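Local coordinates for protein glucose-1-phosphate thymidylyltransferase (Bacillus anthracis, PDB 4ECM) that catalyses the thymidylyl transfer from dTTP to alpha-D-glucose-1-phosphate that yields dTDP-glucose and pyrophosphate, a step in dTDP-L-rhamnose biosynthesis, at residues I110-G115 with G215-T220; V128-N133 with G194-D199; G152-L157 with T233-S238. All coordinates share one frame; numbering follows the deposited sequence.

Contact 1. Residues I110-G115 with G215-T220; sequences IAQALG and GELEIT. With DAU (2'deoxy-thymidine-5'-diphospho-alpha-D-glucose), chain B.
Ala111 presents its methyl group to Leu217, whose backbone and side chain both close on it: Ala111 CB lies 3.3 Å from Leu217 O and 3.5 Å from Leu217 CB. Leu217 bends its CG back beside its own N (chi1 -75°), which carries the CD2 branch along the helix to Gln112, where it rests 3.7 Å from Gln112 CB. Gln112 thus offers only the base of its side chain; the extended remainder leads away to Gln104, the hydrogen-bond partner of its amide oxygen. On the other flank of Ala111 the branched side chains of Ile110 and Ile219 cross obliquely, with Ile110 CG2 4.0 Å from Ile219 CB. The branches of Ile110 divide the work. CG2, anti to the backbone N, takes the protein side, while CG1 and CD1 turn to the bound dTDP-glucose, CD1 reaching 3.7 Å from the sugar carbon C1. One turn on, Leu114 CD2 meets Ile219 CD1 more loosely, at 4.3 Å. Between the two segments the contact is thus van der Waals packing, mostly apolar. A modelled water accepts from Ile110 N and approaches Glu216 OE1, but that second leg is implausibly short, which leaves the bridge doubtful. Both segments also line the nucleotide-sugar pocket: besides Ile110, Ala113 CB stands 3.9 Å from the thymine oxygen O21, and the poorly ordered Glu216 carboxylate is modelled near the thymine methyl. Glu218, turned away from helix 110-115, occupies the N-cap position and binds Ser212 and Arg214. In the fold, Ile110, Ala113 and Leu114 all pack on strand 25-30, Ile110 and Leu114 also on strand 125-130, while Ile219, opening helix 219-228, leans on Tyr196 and Tyr198 of strand 190-198.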
# COMPACT_ATOMS: atom_id res chain seq x y z
N ILE A 110 -2.68 -25.49 3.94
CA ILE A 110 -1.32 -25.68 3.49
C ILE A 110 -1.28 -26.47 2.18
O ILE A 110 -0.55 -26.09 1.27
CB ILE A 110 -0.50 -26.41 4.56
CG1 ILE A 110 -0.27 -25.49 5.76
CG2 ILE A 110 0.86 -26.89 4.00
CD1 ILE A 110 0.19 -26.22 6.99
N ALA A 111 -2.06 -27.55 2.11
CA ALA A 111 -2.10 -28.43 0.97
C ALA A 111 -2.65 -27.70 -0.25
O ALA A 111 -2.17 -27.88 -1.35
CB ALA A 111 -2.92 -29.69 1.30
N GLN A 112 -3.64 -26.85 -0.02
CA GLN A 112 -4.23 -26.02 -1.08
C GLN A 112 -3.18 -25.03 -1.65
O GLN A 112 -3.05 -24.84 -2.86
CB GLN A 112 -5.40 -25.21 -0.50
CG GLN A 112 -6.18 -24.42 -1.55
CD GLN A 112 -7.25 -23.52 -0.91
OE1 GLN A 112 -6.94 -22.60 -0.15
NE2 GLN A 112 -8.51 -23.76 -1.28
N ALA A 113 -2.45 -24.38 -0.74
CA ALA A 113 -1.40 -23.43 -1.12
C ALA A 113 -0.35 -24.15 -1.96
O ALA A 113 0.07 -23.66 -3.01
CB ALA A 113 -0.78 -22.80 0.13
N LEU A 114 0.05 -25.33 -1.52
CA LEU A 114 1.07 -26.09 -2.25
C LEU A 114 0.59 -26.45 -3.65
O LEU A 114 1.37 -26.46 -4.59
CB LEU A 114 1.45 -27.35 -1.48
CG LEU A 114 2.45 -28.29 -2.14
CD1 LEU A 114 3.77 -27.60 -2.38
CD2 LEU A 114 2.66 -29.51 -1.25
N GLY A 115 -0.71 -26.70 -3.78
CA GLY A 115 -1.31 -27.08 -5.08
C GLY A 115 -1.11 -26.04 -6.17
O GLY A 115 -1.04 -26.39 -7.34
N GLY A 215 -12.20 -27.33 7.85
CA GLY A 215 -12.30 -26.73 6.51
C GLY A 215 -10.98 -26.53 5.78
O GLY A 215 -10.78 -25.51 5.12
N GLU A 216 -10.07 -27.50 5.89
CA GLU A 216 -8.77 -27.40 5.22
C GLU A 216 -8.28 -28.71 4.60
O GLU A 216 -8.63 -29.83 5.03
CB GLU A 216 -7.69 -26.88 6.19
CG GLU A 216 -7.96 -25.47 6.78
CD GLU A 216 -6.81 -24.95 7.66
OE1 GLU A 216 -5.70 -25.53 7.60
OE2 GLU A 216 -7.02 -23.97 8.42
N LEU A 217 -7.46 -28.54 3.56
CA LEU A 217 -6.79 -29.64 2.88
C LEU A 217 -5.57 -29.86 3.75
O LEU A 217 -4.74 -28.93 3.89
CB LEU A 217 -6.42 -29.23 1.44
CG LEU A 217 -7.55 -29.15 0.39
CD1 LEU A 217 -8.80 -28.42 0.89
CD2 LEU A 217 -7.04 -28.53 -0.92
N GLU A 218 -5.45 -31.05 4.36
CA GLU A 218 -4.36 -31.29 5.35
C GLU A 218 -3.05 -31.87 4.81
O GLU A 218 -3.04 -32.89 4.14
CB GLU A 218 -4.86 -32.19 6.48
CG GLU A 218 -6.05 -31.65 7.28
CD GLU A 218 -5.70 -30.48 8.19
OE1 GLU A 218 -4.51 -30.08 8.26
OE2 GLU A 218 -6.62 -29.96 8.86
N ILE A 219 -1.93 -31.23 5.17
CA ILE A 219 -0.61 -31.70 4.74
C ILE A 219 -0.34 -33.09 5.34
O ILE A 219 0.35 -33.91 4.72
CB ILE A 219 0.54 -30.70 5.11
CG1 ILE A 219 1.77 -30.96 4.23
CG2 ILE A 219 0.92 -30.80 6.56
CD1 ILE A 219 1.53 -30.68 2.72
N THR A 220 -0.88 -33.36 6.52
CA THR A 220 -0.71 -34.68 7.15
C THR A 220 -1.29 -35.80 6.24
O THR A 220 -0.70 -36.88 6.13
CB THR A 220 -1.31 -34.72 8.56
OG1 THR A 220 -0.49 -33.93 9.44
CG2 THR A 220 -1.38 -36.15 9.09
O6 DAU B . 4.33 -25.72 12.46
C6 DAU B . 4.30 -27.12 12.18
C5 DAU B . 2.86 -27.56 11.95
O5 DAU B . 2.32 -26.75 10.91
C4 DAU B . 2.77 -29.05 11.59
O4 DAU B . 3.22 -29.86 12.67
C3 DAU B . 1.35 -29.47 11.23
O3 DAU B . 1.37 -30.84 10.78
C2 DAU B . 0.84 -28.54 10.13
O2 DAU B . -0.54 -28.82 9.81
C1 DAU B . 0.98 -27.08 10.53
O1 DAU B . 0.09 -26.80 11.61
P2 DAU B . -0.40 -25.30 11.91
O3P DAU B . 0.69 -24.50 12.58
O4P DAU B . -1.77 -25.41 12.53
OPP DAU B . -0.54 -24.69 10.42
P DAU B . -1.00 -23.16 10.16
O1P DAU B . -0.50 -22.30 11.29
O2P DAU B . -2.44 -23.17 9.78
O5' DAU B . -0.13 -22.76 8.86
C5' DAU B . 1.26 -22.59 8.99
C4' DAU B . 1.91 -21.82 7.83
O4' DAU B . 1.43 -22.19 6.54
C3' DAU B . 1.77 -20.32 7.96
O3' DAU B . 3.10 -19.80 7.88
C2' DAU B . 0.94 -19.88 6.77
C1' DAU B . 1.00 -21.06 5.82
N11 DAU B . -0.28 -21.49 5.24
C61 DAU B . -1.32 -21.87 6.13
C51 DAU B . -2.63 -21.95 5.69
C5A DAU B . -3.71 -22.47 6.62
C21 DAU B . -0.64 -20.99 3.97
O21 DAU B . 0.33 -20.55 3.16
N31 DAU B . -1.92 -21.06 3.51
C41 DAU B . -2.92 -21.51 4.30
O41 DAU B . -4.19 -21.56 3.83
O HOH W 1 -3.65 -26.37 6.57

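Contact 2. Residues V128-N133 with G194-D199; sequences VILGDN and GIYLYD. With DAU (2'deoxy-thymidine-5'-diphospho-alpha-D-glucose), chain B.
Gly194 N donates to the Asn133 side chain from an unusual direction: it reaches OD1, an oxygen that also accepts from Trp241 NE1, at 2.8 Å from above the amide carbonyl plane, 38° out of it. The bond closes one end of an antiparallel strand pair in the central mixed sheet of this Rossmann-like nucleotidyltransferase fold, where the chain turns a corner at Gly194. Being a glycine, Gly194 lets Leu130 CD1 come within 3.6 Å of its CA. Beyond the corner, Gly194 O accepts from Leu130 N, and Val128 and Tyr196 form a hydrogen-bonded pair. Ile129 faces Ile195 as the non-hydrogen-bonded pair, on the face where Ile129 packs against helix 57-67. On the face of Val128 and Tyr196, Val128 CG2 touches Tyr198 CD2 at 4.1 Å, and the end of Leu130 reaches over to Tyr196 CE2. Leu130 to Asn133 make a type I turn whose residues line the ligand pocket. Asp132 OD1 lies in the plane of the Asn133 amide and accepts from ND2, which meets it nearly along its C-O bond. The same ND2 also donates to the glucose hydroxyl O6 of dTDP-glucose, at 3.2 Å and 159°.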
# COMPACT_ATOMS: atom_id res chain seq x y z
N VAL A 128 9.53 -27.62 0.69
CA VAL A 128 8.48 -26.72 1.10
C VAL A 128 8.74 -26.29 2.53
O VAL A 128 8.93 -27.13 3.40
CB VAL A 128 7.12 -27.43 1.06
CG1 VAL A 128 6.03 -26.49 1.57
CG2 VAL A 128 6.81 -27.96 -0.36
N ILE A 129 8.78 -24.98 2.78
CA ILE A 129 8.95 -24.46 4.12
C ILE A 129 7.77 -23.59 4.53
O ILE A 129 7.47 -22.57 3.88
CB ILE A 129 10.24 -23.62 4.27
CG1 ILE A 129 11.47 -24.44 3.85
CG2 ILE A 129 10.40 -23.13 5.72
CD1 ILE A 129 12.80 -23.77 4.15
N LEU A 130 7.08 -23.96 5.61
CA LEU A 130 6.01 -23.12 6.12
C LEU A 130 6.74 -21.87 6.65
O LEU A 130 7.71 -21.96 7.41
CB LEU A 130 5.19 -23.82 7.20
CG LEU A 130 4.59 -25.17 6.80
CD1 LEU A 130 3.73 -25.76 7.90
CD2 LEU A 130 3.79 -25.01 5.50
N GLY A 131 6.29 -20.70 6.21
CA GLY A 131 6.92 -19.44 6.56
C GLY A 131 7.14 -19.14 8.01
O GLY A 131 8.07 -18.40 8.36
N ASP A 132 6.30 -19.69 8.89
CA ASP A 132 6.43 -19.41 10.32
C ASP A 132 7.26 -20.45 11.08
O ASP A 132 7.25 -20.44 12.30
CB ASP A 132 5.03 -19.22 10.98
CG ASP A 132 4.21 -20.52 11.06
OD1 ASP A 132 4.69 -21.57 10.59
OD2 ASP A 132 3.09 -20.48 11.61
N ASN A 133 7.96 -21.34 10.36
CA ASN A 133 8.84 -22.33 10.98
C ASN A 133 10.27 -21.81 11.02
O ASN A 133 10.91 -21.61 9.97
CB ASN A 133 8.80 -23.67 10.25
CG ASN A 133 7.62 -24.56 10.67
OD1 ASN A 133 7.80 -25.74 10.91
ND2 ASN A 133 6.42 -23.97 10.80
N GLY A 194 7.19 -28.22 9.79
CA GLY A 194 6.74 -27.63 8.55
C GLY A 194 7.83 -27.47 7.49
O GLY A 194 7.89 -26.44 6.81
N ILE A 195 8.68 -28.48 7.35
CA ILE A 195 9.71 -28.51 6.33
C ILE A 195 9.51 -29.84 5.65
O ILE A 195 9.75 -30.88 6.25
CB ILE A 195 11.15 -28.44 6.87
CG1 ILE A 195 11.37 -27.19 7.74
CG2 ILE A 195 12.14 -28.42 5.69
CD1 ILE A 195 10.74 -27.25 9.09
N TYR A 196 9.04 -29.80 4.40
CA TYR A 196 8.70 -30.99 3.66
C TYR A 196 9.51 -31.13 2.37
O TYR A 196 9.74 -30.14 1.65
CB TYR A 196 7.21 -30.94 3.30
CG TYR A 196 6.32 -30.62 4.48
CD1 TYR A 196 6.06 -31.57 5.46
CD2 TYR A 196 5.74 -29.38 4.61
CE1 TYR A 196 5.25 -31.27 6.54
CE2 TYR A 196 4.92 -29.07 5.69
CZ TYR A 196 4.69 -30.02 6.65
OH TYR A 196 3.89 -29.71 7.73
N LEU A 197 9.95 -32.34 2.07
CA LEU A 197 10.67 -32.59 0.85
C LEU A 197 9.82 -33.57 0.05
O LEU A 197 9.52 -34.66 0.55
CB LEU A 197 12.09 -33.12 1.10
CG LEU A 197 13.01 -32.20 1.93
CD1 LEU A 197 12.77 -32.38 3.44
CD2 LEU A 197 14.46 -32.44 1.64
N TYR A 198 9.40 -33.15 -1.15
CA TYR A 198 8.50 -33.95 -2.01
C TYR A 198 8.98 -34.12 -3.46
O TYR A 198 9.72 -33.29 -3.99
CB TYR A 198 7.12 -33.31 -2.12
CG TYR A 198 6.32 -33.17 -0.85
CD1 TYR A 198 6.02 -34.27 -0.07
CD2 TYR A 198 5.80 -31.94 -0.47
CE1 TYR A 198 5.28 -34.17 1.09
CE2 TYR A 198 5.03 -31.81 0.71
CZ TYR A 198 4.78 -32.94 1.48
OH TYR A 198 4.04 -32.86 2.63
N ASP A 199 8.54 -35.22 -4.09
CA ASP A 199 8.76 -35.38 -5.51
C ASP A 199 7.50 -34.81 -6.18
O ASP A 199 6.54 -34.45 -5.50
CB ASP A 199 9.06 -36.84 -5.93
CG ASP A 199 7.92 -37.81 -5.68
OD1 ASP A 199 6.80 -37.39 -5.33
OD2 ASP A 199 8.16 -39.03 -5.86
O6 DAU B . 4.33 -25.72 12.46
C6 DAU B . 4.30 -27.12 12.18
C5 DAU B . 2.86 -27.56 11.95
O5 DAU B . 2.32 -26.75 10.91
C4 DAU B . 2.77 -29.05 11.59
O4 DAU B . 3.22 -29.86 12.67
C3 DAU B . 1.35 -29.47 11.23
O3 DAU B . 1.37 -30.84 10.78
C2 DAU B . 0.84 -28.54 10.13
O2 DAU B . -0.54 -28.82 9.81
C1 DAU B . 0.98 -27.08 10.53
O1 DAU B . 0.09 -26.80 11.61
P2 DAU B . -0.40 -25.30 11.91
O3P DAU B . 0.69 -24.50 12.58
O4P DAU B . -1.77 -25.41 12.53
OPP DAU B . -0.54 -24.69 10.42
P DAU B . -1.00 -23.16 10.16
O1P DAU B . -0.50 -22.30 11.29
O2P DAU B . -2.44 -23.17 9.78
O5' DAU B . -0.13 -22.76 8.86
C5' DAU B . 1.26 -22.59 8.99
C4' DAU B . 1.91 -21.82 7.83
O4' DAU B . 1.43 -22.19 6.54
C3' DAU B . 1.77 -20.32 7.96
O3' DAU B . 3.10 -19.80 7.88
C2' DAU B . 0.94 -19.88 6.77
C1' DAU B . 1.00 -21.06 5.82
N11 DAU B . -0.28 -21.49 5.24
C61 DAU B . -1.32 -21.87 6.13
C51 DAU B . -2.63 -21.95 5.69
C5A DAU B . -3.71 -22.47 6.62
C21 DAU B . -0.64 -20.99 3.97
O21 DAU B . 0.33 -20.55 3.16
N31 DAU B . -1.92 -21.06 3.51
C41 DAU B . -2.92 -21.51 4.30
O41 DAU B . -4.19 -21.56 3.83

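Contact 3. Residues G152-L157 with T233-S238; sequences GAKVLL and TYNEMS
Leu157 and Tyr234 form the apolar centre, where Leu157 CD1 leans on the tyrosine ring 3.5 Å from Tyr234 CD1. The ring gets there because Tyr234 holds its CG between the backbone N and the carbonyl carbon (chi1 74°). Earlier along the strand, on the same face, Val155 CG2 packs 3.8 Å from Tyr234 CB. On the face of Leu156 the extended Met237 side chain, from just past the strand end, crosses Leu156 at about a right angle, and Met237 CE presses tightly on Leu156 CD1 at 3.4 Å. Between these two layers the strands run parallel, joined by a ladder from Thr233 N to Ala153 O through to Met237 N and Leu157 O, the last at 2.9 Å and nearly straight (177°). At the polar edge Lys154 runs extended to CD, then bends at chi3 and chi4 so that NZ lies across the neighbouring strand. There it donates to Thr233 OG1 and Asn235 OD1, each at 2.8 Å, meeting the latter on a lone pair in the carbonyl plane. Glu145 forms a salt bridge with NZ and accepts from Asn235 ND2, giving this buried lysine three acceptors, while Thr233 OG1 also bonds Gln149. Helix 140-147 covers the face of Lys154, Leu156 and Asn235 through Tyr142 and Phe146, Leu157 and Tyr234 meet strand 167-172, and strand 153-159 lies between strands 190-198 and 232-236.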
# COMPACT_ATOMS: atom_id res chain seq x y z
N GLY A 152 9.55 -40.48 -3.67
CA GLY A 152 8.77 -40.27 -2.46
C GLY A 152 8.86 -38.92 -1.79
O GLY A 152 8.82 -37.88 -2.45
N ALA A 153 8.97 -38.96 -0.47
CA ALA A 153 8.98 -37.78 0.35
C ALA A 153 9.82 -38.00 1.58
O ALA A 153 10.23 -39.14 1.89
CB ALA A 153 7.54 -37.41 0.77
N LYS A 154 10.06 -36.90 2.28
CA LYS A 154 10.81 -36.89 3.52
C LYS A 154 10.26 -35.80 4.43
O LYS A 154 9.95 -34.70 3.98
CB LYS A 154 12.31 -36.65 3.25
CG LYS A 154 13.18 -36.53 4.51
CD LYS A 154 14.67 -36.28 4.19
CE LYS A 154 15.38 -37.50 3.53
NZ LYS A 154 15.47 -38.73 4.38
N VAL A 155 10.13 -36.14 5.71
CA VAL A 155 9.65 -35.22 6.73
C VAL A 155 10.74 -35.12 7.79
O VAL A 155 11.56 -36.07 7.94
CB VAL A 155 8.30 -35.66 7.36
CG1 VAL A 155 7.20 -35.60 6.31
CG2 VAL A 155 8.41 -37.07 7.97
N LEU A 156 10.79 -33.98 8.47
CA LEU A 156 11.79 -33.70 9.49
C LEU A 156 11.08 -33.57 10.82
O LEU A 156 10.12 -32.81 10.94
CB LEU A 156 12.55 -32.42 9.16
CG LEU A 156 13.20 -32.37 7.77
CD1 LEU A 156 14.03 -31.08 7.59
CD2 LEU A 156 14.06 -33.61 7.51
N LEU A 157 11.56 -34.31 11.82
CA LEU A 157 10.91 -34.39 13.13
C LEU A 157 11.63 -33.65 14.25
O LEU A 157 12.86 -33.52 14.25
CB LEU A 157 10.76 -35.85 13.56
CG LEU A 157 10.13 -36.84 12.57
CD1 LEU A 157 10.04 -38.24 13.20
CD2 LEU A 157 8.78 -36.34 12.10
N THR A 233 10.36 -41.14 4.05
CA THR A 233 11.48 -41.29 4.98
C THR A 233 11.43 -40.15 5.97
O THR A 233 10.69 -39.18 5.77
CB THR A 233 12.88 -41.29 4.28
OG1 THR A 233 13.11 -40.02 3.63
CG2 THR A 233 13.00 -42.47 3.25
N TYR A 234 12.19 -40.26 7.05
CA TYR A 234 12.25 -39.18 8.01
C TYR A 234 13.62 -39.04 8.63
O TYR A 234 14.44 -39.96 8.60
CB TYR A 234 11.24 -39.37 9.13
CG TYR A 234 11.62 -40.43 10.12
CD1 TYR A 234 12.30 -40.11 11.29
CD2 TYR A 234 11.31 -41.77 9.89
CE1 TYR A 234 12.66 -41.10 12.21
CE2 TYR A 234 11.66 -42.75 10.79
CZ TYR A 234 12.34 -42.41 11.95
OH TYR A 234 12.68 -43.40 12.84
N ASN A 235 13.85 -37.86 9.18
CA ASN A 235 15.06 -37.57 9.92
C ASN A 235 14.68 -36.74 11.14
O ASN A 235 13.79 -35.90 11.08
CB ASN A 235 16.06 -36.76 9.10
CG ASN A 235 16.51 -37.47 7.86
OD1 ASN A 235 15.76 -37.56 6.89
ND2 ASN A 235 17.76 -37.91 7.85
N GLU A 236 15.36 -37.00 12.25
CA GLU A 236 15.17 -36.21 13.44
C GLU A 236 16.14 -35.06 13.35
O GLU A 236 17.31 -35.26 13.06
CB GLU A 236 15.48 -37.04 14.68
CG GLU A 236 14.59 -38.25 14.84
CD GLU A 236 14.83 -38.99 16.15
OE1 GLU A 236 14.93 -38.33 17.22
OE2 GLU A 236 14.89 -40.24 16.11
N MET A 237 15.65 -33.86 13.58
CA MET A 237 16.47 -32.66 13.53
C MET A 237 17.35 -32.58 14.75
O MET A 237 17.04 -33.16 15.77
CB MET A 237 15.60 -31.40 13.50
CG MET A 237 14.92 -31.15 12.16
SD MET A 237 14.05 -29.57 12.19
CE MET A 237 13.71 -29.37 10.46
N SER A 238 18.49 -31.88 14.62
CA SER A 238 19.49 -31.81 15.71
C SER A 238 19.46 -30.57 16.62
O SER A 238 19.74 -30.68 17.81
CB SER A 238 20.88 -31.95 15.11
OG SER A 238 21.07 -31.01 14.07

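Contacts 1 and 2, with centres 12 Å apart, meet directly and share dTDP-glucose: Ile110 CD1 lies 3.7 Å from Leu130 CD1, both lining its pocket, and Ile219 CG2 sits 3.4 Å from Tyr196 OH. Contact 1 contributes residues to the thymine and sugar ends, contact 2 to the glucose hydroxyl O6 and, by a weak bond, to O3' of the deoxyribose. Contact 3 stands further back, its Leu157 side chain about 9 Å from the ligand, yet it continues the sheet of contact 2: the Leu197 O to Lys154 N distance is 2.9 Å, a probable hydrogen bond. Contacts 1 and 3 do not touch, their nearest atoms being about 7 Å apart, although helix 219-228 leads on to strand 232-236.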